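Side-chain contact in large ribosomal subunit protein uL10 (Thermotoga maritima, PDB 1ZAV), which forms the base of the ribosomal stalk, binding large-subunit rRNA and L7/L12 dimers and so serving the ribosome's interaction with GTP-bound translation factors: residues E95-I100 / E127-I132. Numbering follows the deposited sequence.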
loop_
_atom_site.group_PDB
_atom_site.type_symbol
_atom_site.label_atom_id
_atom_site.label_comp_id
_atom_site.label_asym_id
_atom_site.label_seq_id
_atom_site.Cartn_x
_atom_site.Cartn_y
_atom_site.Cartn_z
ATOM N N GLU A 95 -8.229 17.307 4.877
ATOM C CA GLU A 95 -7.844 18.555 4.230
ATOM C C GLU A 95 -7.512 19.701 5.205
ATOM O O GLU A 95 -6.716 20.579 4.887
ATOM C CB GLU A 95 -8.947 19.003 3.267
ATOM C CG GLU A 95 -8.684 20.355 2.617
ATOM C CD GLU A 95 -7.503 20.329 1.662
ATOM O OE1 GLU A 95 -7.053 21.419 1.243
ATOM O OE2 GLU A 95 -7.033 19.222 1.324
ATOM N N ALA A 96 -8.129 19.707 6.384
ATOM C CA ALA A 96 -7.857 20.765 7.355
ATOM C C ALA A 96 -6.452 20.604 7.927
ATOM O O ALA A 96 -5.767 21.590 8.208
ATOM C CB ALA A 96 -8.894 20.740 8.488
ATOM N N VAL A 97 -6.024 19.363 8.118
ATOM C CA VAL A 97 -4.682 19.134 8.638
ATOM C C VAL A 97 -3.677 19.674 7.605
ATOM O O VAL A 97 -2.737 20.394 7.951
ATOM C CB VAL A 97 -4.431 17.641 8.897
ATOM C CG1 VAL A 97 -3.028 17.445 9.492
ATOM C CG2 VAL A 97 -5.503 17.086 9.860
ATOM N N LYS A 98 -3.898 19.349 6.337
ATOM C CA LYS A 98 -3.016 19.821 5.264
ATOM C C LYS A 98 -2.954 21.340 5.220
ATOM O O LYS A 98 -1.884 21.928 5.028
ATOM C CB LYS A 98 -3.504 19.313 3.905
ATOM C CG LYS A 98 -2.586 19.709 2.745
ATOM C CD LYS A 98 -3.265 19.537 1.394
ATOM C CE LYS A 98 -3.905 18.161 1.247
ATOM N NZ LYS A 98 -2.915 17.048 1.329
ATOM N N ILE A 99 -4.112 21.978 5.379
ATOM C CA ILE A 99 -4.184 23.429 5.357
ATOM C C ILE A 99 -3.350 24.086 6.459
ATOM O O ILE A 99 -2.599 25.024 6.196
ATOM C CB ILE A 99 -5.669 23.925 5.458
ATOM C CG1 ILE A 99 -6.421 23.560 4.175
ATOM C CG2 ILE A 99 -5.718 25.444 5.668
ATOM C CD1 ILE A 99 -7.917 23.834 4.218
ATOM N N ILE A 100 -3.464 23.603 7.693
ATOM C CA ILE A 100 -2.710 24.228 8.766
ATOM C C ILE A 100 -1.236 23.837 8.712
ATOM O O ILE A 100 -0.368 24.591 9.150
ATOM C CB ILE A 100 -3.298 23.879 10.155
ATOM C CG1 ILE A 100 -2.715 24.824 11.213
ATOM C CG2 ILE A 100 -3.001 22.434 10.493
ATOM C CD1 ILE A 100 -3.322 24.649 12.597
ATOM N N GLU A 127 4.514 14.102 15.352
ATOM C CA GLU A 127 5.248 13.539 14.221
ATOM C C GLU A 127 4.305 12.983 13.162
ATOM O O GLU A 127 4.633 12.971 11.976
ATOM C CB GLU A 127 6.186 12.418 14.685
ATOM C CG GLU A 127 7.190 12.826 15.749
ATOM C CD GLU A 127 6.566 12.965 17.129
ATOM O OE1 GLU A 127 7.307 13.266 18.092
ATOM O OE2 GLU A 127 5.338 12.772 17.256
ATOM N N GLU A 128 3.133 12.527 13.593
ATOM C CA GLU A 128 2.162 11.959 12.669
ATOM C C GLU A 128 1.395 13.018 11.875
ATOM O O GLU A 128 0.708 12.687 10.915
ATOM C CB GLU A 128 1.169 11.062 13.428
ATOM C CG GLU A 128 1.824 9.959 14.259
ATOM C CD GLU A 128 0.809 9.085 14.988
ATOM O OE1 GLU A 128 0.165 8.237 14.332
ATOM O OE2 GLU A 128 0.650 9.248 16.215
ATOM N N VAL A 129 1.506 14.285 12.269
ATOM C CA VAL A 129 0.800 15.347 11.554
ATOM C C VAL A 129 1.245 15.361 10.092
ATOM O O VAL A 129 0.417 15.433 9.181
ATOM C CB VAL A 129 1.072 16.739 12.182
ATOM C CG1 VAL A 129 0.364 17.821 11.374
ATOM C CG2 VAL A 129 0.591 16.760 13.621
ATOM N N GLU A 130 2.555 15.280 9.874
ATOM C CA GLU A 130 3.108 15.273 8.521
ATOM C C GLU A 130 2.494 14.147 7.686
ATOM O O GLU A 130 2.207 14.323 6.502
ATOM C CB GLU A 130 4.627 15.089 8.570
ATOM C CG GLU A 130 5.288 15.120 7.197
ATOM C CD GLU A 130 6.772 14.784 7.240
ATOM O OE1 GLU A 130 7.411 14.806 6.166
ATOM O OE2 GLU A 130 7.295 14.494 8.339
ATOM N N ASN A 131 2.296 12.985 8.303
ATOM C CA ASN A 131 1.721 11.841 7.601
ATOM C C ASN A 131 0.352 12.212 7.038
ATOM O O ASN A 131 0.075 12.031 5.849
ATOM C CB ASN A 131 1.564 10.646 8.552
ATOM C CG ASN A 131 2.895 10.143 9.092
ATOM O OD1 ASN A 131 2.931 9.241 9.935
ATOM N ND2 ASN A 131 3.994 10.716 8.609
ATOM N N ILE A 132 -0.505 12.725 7.910
ATOM C CA ILE A 132 -1.849 13.121 7.518
ATOM C C ILE A 132 -1.787 14.208 6.450
ATOM O O ILE A 132 -2.471 14.134 5.437
ATOM C CB ILE A 132 -2.635 13.667 8.734
ATOM C CG1 ILE A 132 -2.636 12.627 9.860
ATOM C CG2 ILE A 132 -4.062 14.009 8.320
ATOM C CD1 ILE A 132 -3.140 13.158 11.188
#
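Val97 meets Ile132 and Val129 in a small helix-on-helix contact of the alpha+beta domain of uL10, where helix 94-106 packs against the short helix 126-133 beside an antiparallel sheet. The evidence for close packing lies at Val97 and Ile132, whose CA atoms are 6.7 Å apart, the nearest pair of the two segments. Their side chains cross at roughly a right angle, and the CG2 methyl of Ile132 fits against the branch point of Val97: it lies 3.7 Å from Val97 CB, 3.7 Å from Val97 CG2 and 3.8 Å from Val97 CG1. One methyl thus touches all three side-chain carbons of the valine. The Ile132 torsion explains this, since chi1 of -55° sets CG2 opposite the backbone N and leaves CG1 on the N side, so that the shorter branch makes the approach.

Val129, one helical turn earlier, adds less: its CG1 reaches Val97 CG1 at 3.9 Å. All three residues are buried, and strands of the sheet also line the contact. Val97 also rests on Leu24 and Leu26 of strand 24-28, while Val129 touches Leu114 and Ile132 touches Leu119, both of strand 114-119. The contact therefore joins the two helices over neighbouring strands.

The other side is looser. Glu130 and Asn131 are exposed, and Glu130 CB, which points away from segment 95-100, is 8.1 Å from Val97 CG1. Partly exposed Lys98 marks the margin, where its NZ is 5.1 Å from Ile132 O; its aliphatic chain starts extended and then turns about the CG-CD and CD-CE bonds (chi3 -50°, chi4 -62°), which curls Lys98 NZ back to hydrogen-bond the backbone O of Ala133, immediately beyond Ile132.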